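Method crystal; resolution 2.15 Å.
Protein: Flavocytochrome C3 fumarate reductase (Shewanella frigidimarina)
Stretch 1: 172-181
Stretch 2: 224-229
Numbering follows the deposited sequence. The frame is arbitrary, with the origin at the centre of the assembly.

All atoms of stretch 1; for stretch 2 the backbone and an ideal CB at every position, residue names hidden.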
# COMPACT_ATOMS: atom_id res chain seq x y z
N THR A 172 -10.18 -35.18 5.86
CA THR A 172 -10.37 -35.47 7.30
C THR A 172 -11.25 -36.69 7.48
O THR A 172 -12.01 -37.18 6.64
CB THR A 172 -10.98 -34.28 8.06
OG1 THR A 172 -12.29 -34.08 7.54
CG2 THR A 172 -10.13 -33.03 7.90
N LYS A 173 -11.22 -37.19 8.71
CA LYS A 173 -12.15 -38.28 9.04
C LYS A 173 -13.57 -37.74 9.03
O LYS A 173 -14.49 -38.55 8.78
CB LYS A 173 -11.69 -38.89 10.35
CG LYS A 173 -11.91 -38.02 11.56
CD LYS A 173 -11.57 -38.78 12.82
CE LYS A 173 -11.77 -38.01 14.10
NZ LYS A 173 -13.17 -37.98 14.59
N GLN A 174 -13.87 -36.45 9.23
CA GLN A 174 -15.26 -36.00 9.10
C GLN A 174 -15.73 -36.08 7.63
O GLN A 174 -16.91 -36.34 7.35
CB GLN A 174 -15.56 -34.60 9.64
CG GLN A 174 -15.43 -34.38 11.14
CD GLN A 174 -14.01 -34.37 11.66
OE1 GLN A 174 -12.97 -34.37 10.97
NE2 GLN A 174 -13.90 -34.36 12.98
N GLN A 175 -14.79 -35.92 6.70
CA GLN A 175 -15.16 -36.04 5.30
C GLN A 175 -15.40 -37.52 5.01
O GLN A 175 -16.39 -37.76 4.33
CB GLN A 175 -14.20 -35.36 4.34
CG GLN A 175 -14.23 -33.83 4.31
CD GLN A 175 -13.25 -33.27 3.30
OE1 GLN A 175 -12.15 -33.76 3.22
NE2 GLN A 175 -13.62 -32.29 2.48
N THR A 176 -14.66 -38.45 5.59
CA THR A 176 -14.84 -39.85 5.23
C THR A 176 -16.11 -40.41 5.90
O THR A 176 -16.70 -41.35 5.40
CB THR A 176 -13.73 -40.85 5.60
OG1 THR A 176 -13.85 -41.10 7.00
CG2 THR A 176 -12.36 -40.38 5.25
N ALA A 177 -16.53 -39.83 7.01
CA ALA A 177 -17.73 -40.27 7.71
C ALA A 177 -18.94 -39.80 6.93
O ALA A 177 -19.98 -40.44 7.05
CB ALA A 177 -17.80 -39.79 9.14
N HIS A 178 -18.83 -38.70 6.18
CA HIS A 178 -20.03 -38.16 5.53
C HIS A 178 -20.06 -38.53 4.05
O HIS A 178 -20.83 -37.93 3.32
CB HIS A 178 -20.18 -36.66 5.64
CG HIS A 178 -20.35 -36.08 7.00
ND1 HIS A 178 -19.29 -35.96 7.89
CD2 HIS A 178 -21.43 -35.56 7.63
CE1 HIS A 178 -19.72 -35.41 9.00
NE2 HIS A 178 -21.02 -35.16 8.88
N GLY A 179 -19.20 -39.40 3.56
CA GLY A 179 -19.19 -39.79 2.17
C GLY A 179 -18.78 -38.68 1.22
O GLY A 179 -19.18 -38.65 0.06
N VAL A 180 -17.97 -37.74 1.72
CA VAL A 180 -17.51 -36.65 0.89
C VAL A 180 -16.12 -36.95 0.35
O VAL A 180 -15.16 -37.18 1.08
CB VAL A 180 -17.58 -35.33 1.69
CG1 VAL A 180 -16.77 -34.27 0.97
CG2 VAL A 180 -19.01 -34.87 1.91
N GLU A 181 -16.01 -36.98 -0.96
CA GLU A 181 -14.71 -37.09 -1.62
C GLU A 181 -14.12 -35.70 -1.86
O GLU A 181 -14.85 -34.80 -2.27
CB GLU A 181 -14.86 -37.89 -2.90
CG GLU A 181 -14.88 -37.23 -4.25
CD GLU A 181 -15.12 -38.24 -5.37
OE1 GLU A 181 -15.85 -39.25 -5.12
OE2 GLU A 181 -14.62 -38.04 -6.50
N UNK A 224 -14.09 -29.89 19.60
CA UNK A 224 -14.96 -30.68 18.73
C UNK A 224 -15.13 -29.94 17.39
O UNK A 224 -15.57 -28.82 17.33
CB UNK A 224 -16.32 -30.93 19.39
N UNK A 225 -14.83 -30.56 16.26
CA UNK A 225 -15.11 -30.04 14.93
C UNK A 225 -15.75 -31.16 14.10
O UNK A 225 -15.31 -31.50 13.01
CB UNK A 225 -13.84 -29.51 14.26
N UNK A 226 -16.83 -31.77 14.62
CA UNK A 226 -17.47 -32.85 13.87
C UNK A 226 -18.47 -32.45 12.81
O UNK A 226 -18.81 -33.33 11.98
CB UNK A 226 -18.18 -33.78 14.86
N UNK A 227 -19.09 -31.28 12.83
CA UNK A 227 -20.07 -30.90 11.83
C UNK A 227 -19.35 -30.52 10.54
O UNK A 227 -18.30 -29.88 10.57
CB UNK A 227 -20.94 -29.75 12.33
N UNK A 228 -19.87 -31.01 9.41
CA UNK A 228 -19.26 -30.77 8.11
C UNK A 228 -20.25 -30.07 7.19
O UNK A 228 -21.34 -30.60 6.92
CB UNK A 228 -18.78 -32.08 7.48
N UNK A 229 -19.90 -28.92 6.65
CA UNK A 229 -20.73 -28.15 5.77
C UNK A 229 -19.86 -27.57 4.64
O UNK A 229 -18.64 -27.62 4.62
CB UNK A 229 -21.45 -27.05 6.54

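Position 224 lies beyond the reach of the helix at 173-177: no atom of stretch 1 comes within 5.5 Å of its ideal CB, and the CA-to-CB bond points sideways. Stretch 1 therefore places little restriction on it, and many side chains would suit. The deposited residue is Asn-224. Its OD1 accepts a hydrogen bond from the backbone N of residue 226 at 3.0 Å.

At position 225 the CB also points sideways, 5.0 Å from Gln-174 NE2. The backbone O is closer to that amide, at 3.2 Å from Gln-174 NE2, but the angle is too poor for a hydrogen bond. Apolar or polar side chains could be accommodated. Leu-225 is found, and the end of its side chain leads away from stretch 1.

Position 226 is more telling. Its CA is 6.1 Å from Gln-174 CA, and its CB, although directed sideways, lies 4.7 Å from Gln-174 CG. The Gln-174 amide offers a donor here, and the amine of Lys-173 adds positive charge, so a side chain carrying an acceptor is favoured: Asp, Asn, Glu or Gln, with an acid gaining from the lysine. The residue is Asp-226. With chi1 in m, its end comes nearer the helix, and OD1 accepts a hydrogen bond from Gln-174 NE2 at 3.1 Å. Lys-173 NZ stands 4.1 Å from Asp-226 OD1, beyond a salt bridge. Asn-224 ND2 gives a weak hydrogen bond to Asp-226 OD2 at 3.2 Å.

At position 227, where the strand begins, CB points away from stretch 1 and meets nothing of it, leaving the choice wide. Asp-227 occupies it.

Position 228 points directly at stretch 1. Its ideal CB is 3.8 Å from His-178 CE1 and 4.6 Å from Gln-174 CB, and beyond lie the aliphatic part of Gln-175 and Val-180. An apolar side chain is expected; Leu, Ile, Val or Met are all plausible. Leu-228 makes the largest contribution to the contact. Its CB sits over one face of the imidazole, 4.0 Å from the ring centroid, in a CH-pi contact; the ring is tethered by a very short 2.5 Å hydrogen bond from His-178 ND1 to Gln-174 O. Leu-228 CD2 reaches Gln-175 CG at 3.9 Å and Val-180 CG2 at 4.0 Å.

Position 229 is out of reach of stretch 1, so many side chains would suit. Lys-229 forms a salt bridge with Asp-227, NZ to OD1 at 3.3 Å.

Stretch 2 (224-229) NLDDLK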
# COMPACT_ATOMS: atom_id res chain seq x y z
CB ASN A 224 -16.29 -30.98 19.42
CG ASN A 224 -17.18 -31.86 18.54
OD1 ASN A 224 -17.67 -31.49 17.48
ND2 ASN A 224 -17.45 -33.10 19.01
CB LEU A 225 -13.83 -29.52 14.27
CG LEU A 225 -13.08 -28.39 15.03
CD1 LEU A 225 -11.68 -28.24 14.46
CD2 LEU A 225 -13.94 -27.14 14.98
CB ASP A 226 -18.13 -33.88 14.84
CG ASP A 226 -17.12 -34.74 15.56
OD1 ASP A 226 -15.95 -34.97 15.19
OD2 ASP A 226 -17.46 -35.28 16.63
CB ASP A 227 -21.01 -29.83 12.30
CG ASP A 227 -22.08 -29.15 11.46
OD1 ASP A 227 -21.86 -28.18 10.67
OD2 ASP A 227 -23.32 -29.41 11.64
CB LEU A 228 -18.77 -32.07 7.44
CG LEU A 228 -18.12 -31.90 6.07
CD1 LEU A 228 -16.76 -31.22 6.13
CD2 LEU A 228 -17.91 -33.25 5.35
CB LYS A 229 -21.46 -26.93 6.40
CG LYS A 229 -22.61 -27.36 7.34
CD LYS A 229 -23.52 -26.17 7.61
CE LYS A 229 -24.88 -26.60 8.18
NZ LYS A 229 -24.73 -26.83 9.66
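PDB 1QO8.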